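Local coordinates for protein putative drug/sodium antiporter (Escherichia coli, PDB 4Z3N) that is a MATE-family membrane transporter that carries the genotoxin colibactin, probably as an antiporter exchanging substrate for cations, at residues I196-D199 / P200-I203; V213-A216 / S217-Q221; A220-S223 / M224-Y227. All coordinates share one frame; numbering follows the deposited sequence.

Contact 1 of 3, residues I196-D199 / P200-I203; sequences IMLD and PIMI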
# COMPACT_ATOMS: atom_id res chain seq x y z
N ILE A 196 7.69 17.69 12.10
CA ILE A 196 7.26 19.09 12.02
C ILE A 196 8.22 20.01 12.74
O ILE A 196 8.56 21.09 12.25
CB ILE A 196 5.85 19.28 12.61
CG1 ILE A 196 4.79 18.82 11.61
CG2 ILE A 196 5.63 20.75 12.96
CD1 ILE A 196 3.46 18.44 12.25
N MET A 197 8.66 19.56 13.91
CA MET A 197 9.58 20.31 14.74
C MET A 197 11.04 20.22 14.28
O MET A 197 11.78 21.19 14.38
CB MET A 197 9.45 19.84 16.18
CG MET A 197 8.12 20.21 16.80
SD MET A 197 7.77 19.39 18.38
CE MET A 197 6.00 19.71 18.52
N LEU A 198 11.44 19.06 13.76
CA LEU A 198 12.84 18.82 13.44
C LEU A 198 13.26 19.46 12.13
O LEU A 198 14.37 19.99 12.04
CB LEU A 198 13.13 17.32 13.38
CG LEU A 198 13.19 16.56 14.70
CD1 LEU A 198 13.54 15.09 14.43
CD2 LEU A 198 14.19 17.20 15.65
N ASP A 199 12.39 19.40 11.12
CA ASP A 199 12.66 20.03 9.83
C ASP A 199 13.21 21.44 9.99
O ASP A 199 14.20 21.79 9.35
CB ASP A 199 11.40 20.09 8.97
CG ASP A 199 11.29 18.93 8.02
OD1 ASP A 199 12.22 18.10 7.99
OD2 ASP A 199 10.26 18.84 7.31
N PRO A 200 12.56 22.26 10.83
CA PRO A 200 13.08 23.61 11.04
C PRO A 200 14.48 23.58 11.69
O PRO A 200 15.39 24.27 11.22
CB PRO A 200 12.05 24.26 11.97
CG PRO A 200 10.85 23.36 11.94
CD PRO A 200 11.34 22.00 11.63
N ILE A 201 14.64 22.77 12.73
CA ILE A 201 15.89 22.71 13.47
C ILE A 201 17.09 22.25 12.64
O ILE A 201 18.24 22.62 12.92
CB ILE A 201 15.77 21.78 14.68
CG1 ILE A 201 14.58 22.18 15.56
CG2 ILE A 201 17.03 21.78 15.51
CD1 ILE A 201 14.33 21.17 16.66
N MET A 202 16.85 21.44 11.62
CA MET A 202 17.94 20.94 10.79
C MET A 202 18.37 21.99 9.80
O MET A 202 19.51 21.98 9.34
CB MET A 202 17.55 19.67 10.04
CG MET A 202 17.07 18.56 10.94
SD MET A 202 18.39 17.92 11.98
CE MET A 202 17.43 17.00 13.20
N ILE A 203 17.45 22.88 9.45
CA ILE A 203 17.73 23.97 8.51
C ILE A 203 18.42 25.17 9.17
O ILE A 203 19.25 25.84 8.56
CB ILE A 203 16.43 24.45 7.85
CG1 ILE A 203 15.68 23.29 7.24
CG2 ILE A 203 16.73 25.47 6.78
CD1 ILE A 203 14.24 23.61 6.91

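Contact 2 of 3, residues V213-A216 / S217-Q221; sequences VALA and SFLAQ. With OLC ((2R)-2,3-dihydroxypropyl (9Z)-octadec-9-enoate), chain E; OLC ((2R)-2,3-dihydroxypropyl (9Z)-octadec-9-enoate), chain G.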
# COMPACT_ATOMS: atom_id res chain seq x y z
N VAL A 213 16.13 17.82 6.20
CA VAL A 213 14.70 17.47 6.14
C VAL A 213 14.55 15.96 5.96
O VAL A 213 13.70 15.33 6.61
CB VAL A 213 13.92 18.23 5.01
CG1 VAL A 213 13.92 19.72 5.26
CG2 VAL A 213 14.49 17.91 3.66
N ALA A 214 15.37 15.38 5.08
CA ALA A 214 15.47 13.93 4.97
C ALA A 214 15.75 13.27 6.34
O ALA A 214 15.04 12.35 6.73
CB ALA A 214 16.53 13.56 3.98
N LEU A 215 16.76 13.75 7.05
CA LEU A 215 17.11 13.18 8.36
C LEU A 215 16.01 13.41 9.41
O LEU A 215 15.83 12.60 10.32
CB LEU A 215 18.44 13.77 8.88
CG LEU A 215 18.74 13.36 10.33
CD1 LEU A 215 19.05 11.85 10.41
CD2 LEU A 215 19.86 14.20 10.95
N ALA A 216 15.28 14.52 9.28
CA ALA A 216 14.16 14.78 10.18
C ALA A 216 13.07 13.72 9.97
O ALA A 216 12.51 13.18 10.93
CB ALA A 216 13.61 16.18 9.98
N SER A 217 12.77 13.44 8.70
CA SER A 217 11.82 12.40 8.33
C SER A 217 12.25 11.06 8.93
O SER A 217 11.44 10.31 9.45
CB SER A 217 11.71 12.29 6.80
OG SER A 217 10.84 13.28 6.25
N PHE A 218 13.55 10.78 8.87
CA PHE A 218 14.06 9.54 9.39
C PHE A 218 14.02 9.45 10.94
O PHE A 218 13.79 8.36 11.50
CB PHE A 218 15.47 9.32 8.86
CG PHE A 218 16.08 8.01 9.27
CD1 PHE A 218 15.42 6.82 9.02
CD2 PHE A 218 17.29 7.97 9.92
CE1 PHE A 218 15.97 5.61 9.41
CE2 PHE A 218 17.84 6.77 10.31
CZ PHE A 218 17.18 5.59 10.05
N LEU A 219 14.24 10.56 11.64
CA LEU A 219 14.21 10.52 13.10
C LEU A 219 12.76 10.45 13.55
O LEU A 219 12.45 9.95 14.63
CB LEU A 219 14.92 11.74 13.72
CG LEU A 219 16.44 11.88 13.48
CD1 LEU A 219 16.95 13.23 13.93
CD2 LEU A 219 17.22 10.77 14.18
N ALA A 220 11.89 10.95 12.68
CA ALA A 220 10.45 10.75 12.82
C ALA A 220 10.11 9.26 12.81
O ALA A 220 9.36 8.78 13.64
CB ALA A 220 9.70 11.48 11.70
N GLN A 221 10.68 8.52 11.86
CA GLN A 221 10.36 7.11 11.74
C GLN A 221 10.92 6.31 12.92
O GLN A 221 10.27 5.37 13.41
CB GLN A 221 10.88 6.55 10.41
CG GLN A 221 9.91 6.76 9.23
CD GLN A 221 10.63 6.95 7.88
OE1 GLN A 221 10.01 7.38 6.90
NE2 GLN A 221 11.92 6.63 7.82
C9 OLC E . 10.15 8.44 3.61
C8 OLC E . 9.51 9.25 4.73
C7 OLC E . 8.02 8.96 4.81
C6 OLC E . 7.55 9.08 6.25
C5 OLC E . 6.69 7.87 6.59
C4 OLC E . 7.08 7.26 7.92
C18 OLC G . 17.29 9.69 3.93
C17 OLC G . 17.76 9.98 5.35
C16 OLC G . 19.14 9.40 5.59
C15 OLC G . 19.47 9.36 7.07
C13 OLC G . 21.82 9.33 8.08
C14 OLC G . 20.74 8.55 7.33

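Contact 3 of 3, residues A220-S223 / M224-Y227; sequences AQLS and MVAY. With OLC ((2R)-2,3-dihydroxypropyl (9Z)-octadec-9-enoate), chain E.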
# COMPACT_ATOMS: atom_id res chain seq x y z
N ALA A 220 11.89 10.95 12.68
CA ALA A 220 10.45 10.75 12.82
C ALA A 220 10.11 9.26 12.81
O ALA A 220 9.36 8.78 13.64
CB ALA A 220 9.70 11.48 11.70
N GLN A 221 10.68 8.52 11.86
CA GLN A 221 10.36 7.11 11.74
C GLN A 221 10.92 6.31 12.92
O GLN A 221 10.27 5.37 13.41
CB GLN A 221 10.88 6.55 10.41
CG GLN A 221 9.91 6.76 9.23
CD GLN A 221 10.63 6.95 7.88
OE1 GLN A 221 10.01 7.38 6.90
NE2 GLN A 221 11.92 6.63 7.82
N LEU A 222 12.11 6.68 13.39
CA LEU A 222 12.69 6.00 14.54
C LEU A 222 11.89 6.26 15.81
O LEU A 222 11.64 5.34 16.58
CB LEU A 222 14.14 6.40 14.73
CG LEU A 222 15.13 5.70 13.79
CD1 LEU A 222 16.55 6.16 14.10
CD2 LEU A 222 15.01 4.19 13.91
N SER A 223 11.46 7.50 16.03
CA SER A 223 10.65 7.80 17.21
C SER A 223 9.36 6.97 17.19
O SER A 223 8.89 6.54 18.25
CB SER A 223 10.32 9.29 17.31
OG SER A 223 10.16 9.89 16.05
N MET A 224 8.82 6.73 16.01
CA MET A 224 7.73 5.77 15.88
C MET A 224 8.18 4.39 16.37
O MET A 224 7.51 3.76 17.19
CB MET A 224 7.26 5.67 14.44
CG MET A 224 6.57 6.90 13.91
SD MET A 224 5.85 6.51 12.30
CE MET A 224 5.19 4.86 12.62
N VAL A 225 9.32 3.93 15.85
CA VAL A 225 9.91 2.65 16.23
C VAL A 225 10.07 2.57 17.74
O VAL A 225 9.74 1.56 18.37
CB VAL A 225 11.27 2.46 15.55
CG1 VAL A 225 11.96 1.22 16.07
CG2 VAL A 225 11.10 2.37 14.05
N ALA A 226 10.60 3.64 18.31
CA ALA A 226 10.73 3.77 19.75
C ALA A 226 9.37 3.61 20.45
O ALA A 226 9.25 2.83 21.39
CB ALA A 226 11.35 5.10 20.09
N TYR A 227 8.37 4.34 19.99
CA TYR A 227 7.03 4.28 20.57
C TYR A 227 6.50 2.85 20.65
O TYR A 227 5.90 2.45 21.65
CB TYR A 227 6.06 5.14 19.78
CG TYR A 227 4.74 5.34 20.47
CD1 TYR A 227 3.74 4.38 20.40
CD2 TYR A 227 4.49 6.50 21.20
CE1 TYR A 227 2.53 4.56 21.05
CE2 TYR A 227 3.28 6.69 21.84
CZ TYR A 227 2.31 5.71 21.76
OH TYR A 227 1.10 5.89 22.40
C9 OLC E . 10.15 8.44 3.61
C8 OLC E . 9.51 9.25 4.73
C7 OLC E . 8.02 8.96 4.81
C6 OLC E . 7.55 9.08 6.25
C5 OLC E . 6.69 7.87 6.59
C4 OLC E . 7.08 7.26 7.92

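Contact 1 of 3, residues I196-D199 / P200-I203
Leu198 O accepts the backbone N-H of Met202 at 2.9 Å. The nitrogen lies nearly in line with the Leu198 C=O bond (174° at the oxygen), but the N-H points somewhat off the oxygen, with an angle of 144° at the hydrogen. One residue further on, Ile203 N reaches Asp199 O only weakly, at 3.4 Å. Pro200 breaks the bonding one step earlier. Its ring nitrogen has no hydrogen, so Ile196 O meets ring carbons CG and CD where a helix would normally offer an N-H. The helix kinks here.

Leu198 also carries the apolar part of the contact. Its CD2 meets Ile201 CD1 at 4.1 Å, the two side chains crossing at a slant. The same CD2 lies 4.1 Å from Met202 CE. Met202 is bent at chi2 (-67°), which folds the thioether back alongside Leu198, both chains pointing the same way.

Asp199 is buried. Its carboxylate lies close to that of Asp53 on helix 28-56, while Trp56 touches Asp199, Pro200 and Ile203. Val213 and Ala216 of helix 209-232 also pack on Asp199. The arrangement is a proline kink within a predicted transmembrane helix.

Contact 2 of 3, residues V213-A216 / S217-Q221
Two different first torsions bring Leu215 and Leu219 together. Leu215 CG stands anti to the backbone N (chi1 172°), whereas Leu219 CG lies beside its own N (chi1 -65°) and leans back along the helix. The two side chains cross at a slant. Leu215 CG touches Leu219 CD1 at 4.0 Å, and Leu215 CD1 touches Leu219 CG at 4.0 Å.

Phe218 follows the same first torsion as Leu215. Leu215 CD1 comes to the edge of the Phe218 ring, near its plane, 4.3 Å from CD2. Gln221 NE2 also sits at the ring edge, in plane. The monoolein of chain G approaches obliquely, its C15 being 3.8 Å from Phe218 CD2. Its end carbon C18 lies 3.9 Å from Ala214 CB, so the lipid tail runs along the flank formed by Ala214, Leu215 and Phe218.

Four backbone bonds in i to i+4 steps hold the turns. Ser217 N to Val213 O, at 3.0 Å, has the straightest N-H of the four (165°). Leu219 N to Leu215 O measures 2.9 Å.

Val213, Ala216, Ser217 and Ala220 form another flank, buried against protein. Val213 and Ala216 pack on Asp199 of helix 181-204, and Ser217 and Ala220 on Tyr49 of helix 28-56. Toward helix 162-177, Phe218 touches Ser164, and Gln221 touches Ile165 and Ile168.

Contact 3 of 3, residues A220-S223 / M224-Y227
The Tyr227 ring leads away from residues 220-223, and neither of its faces is packed by them. The motif is a regular, predicted transmembrane alpha-helix with a serine side chain folded onto its backbone. Tyr227 meets the preceding turn through CB, 3.5 Å from Ser223 O. With CG anti to the backbone N (chi1 -168°), the ring is carried off toward Lys186 and Leu190 of helix 181-204. The other flat group is the Gln221 amide. It lies along the acyl chain of the chain E monoolein. Lipid carbons C8 and C6 are nearest OE1, and C4 is 3.2 Å from Gln221 CG.

Ser223 OG is hydrogen-bonded to Leu219 O one turn earlier. Ala220 O is also near, 2.8 Å from OG, and the hydroxyl has one proton for the two carbonyls. The torsion that puts OG there is chi1 34°, between the backbone N and the carbonyl carbon. Ala220 O also takes Met224 N at 3.2 Å, whichever carbonyl the serine proton uses.

Val225 N binds Gln221 O at 3.0 Å, and Tyr227 N binds Ser223 O at 2.9 Å. Ala226 N completes the set on Leu222 O, with a nearly straight N-H of 166°. Helix 162-177 covers one flank, where Leu222 touches Ser164 and Val225 touches Ile168. On this side the contact closes with two methyl groups, Leu222 CD2 and Val225 CG2, 4.3 Å apart.

Overall arrangement
All three contacts are local, along two helices that follow each other in the chain. Contact 1 lies on helix 181-204; contacts 2 and 3 lie on helix 209-232 and share Ala220 and Gln221. Contact 1, with two exposed residues and only two buried, is the most peripheral, its centre about 28 Å from the chain centre. Contacts 2 and 3, at about 21 and 20 Å, have four buried residues each and none exposed. Contacts 1 and 2 touch through Leu198 and Asp199 on Ala216; contact 3 does not touch contact 1. Proline interrupts the bonding in contact 1. Contact 2 meets two lipids, one of which, in chain E, it shares with contact 3. Contact 3 adds a serine hydroxyl to the main-chain bonds.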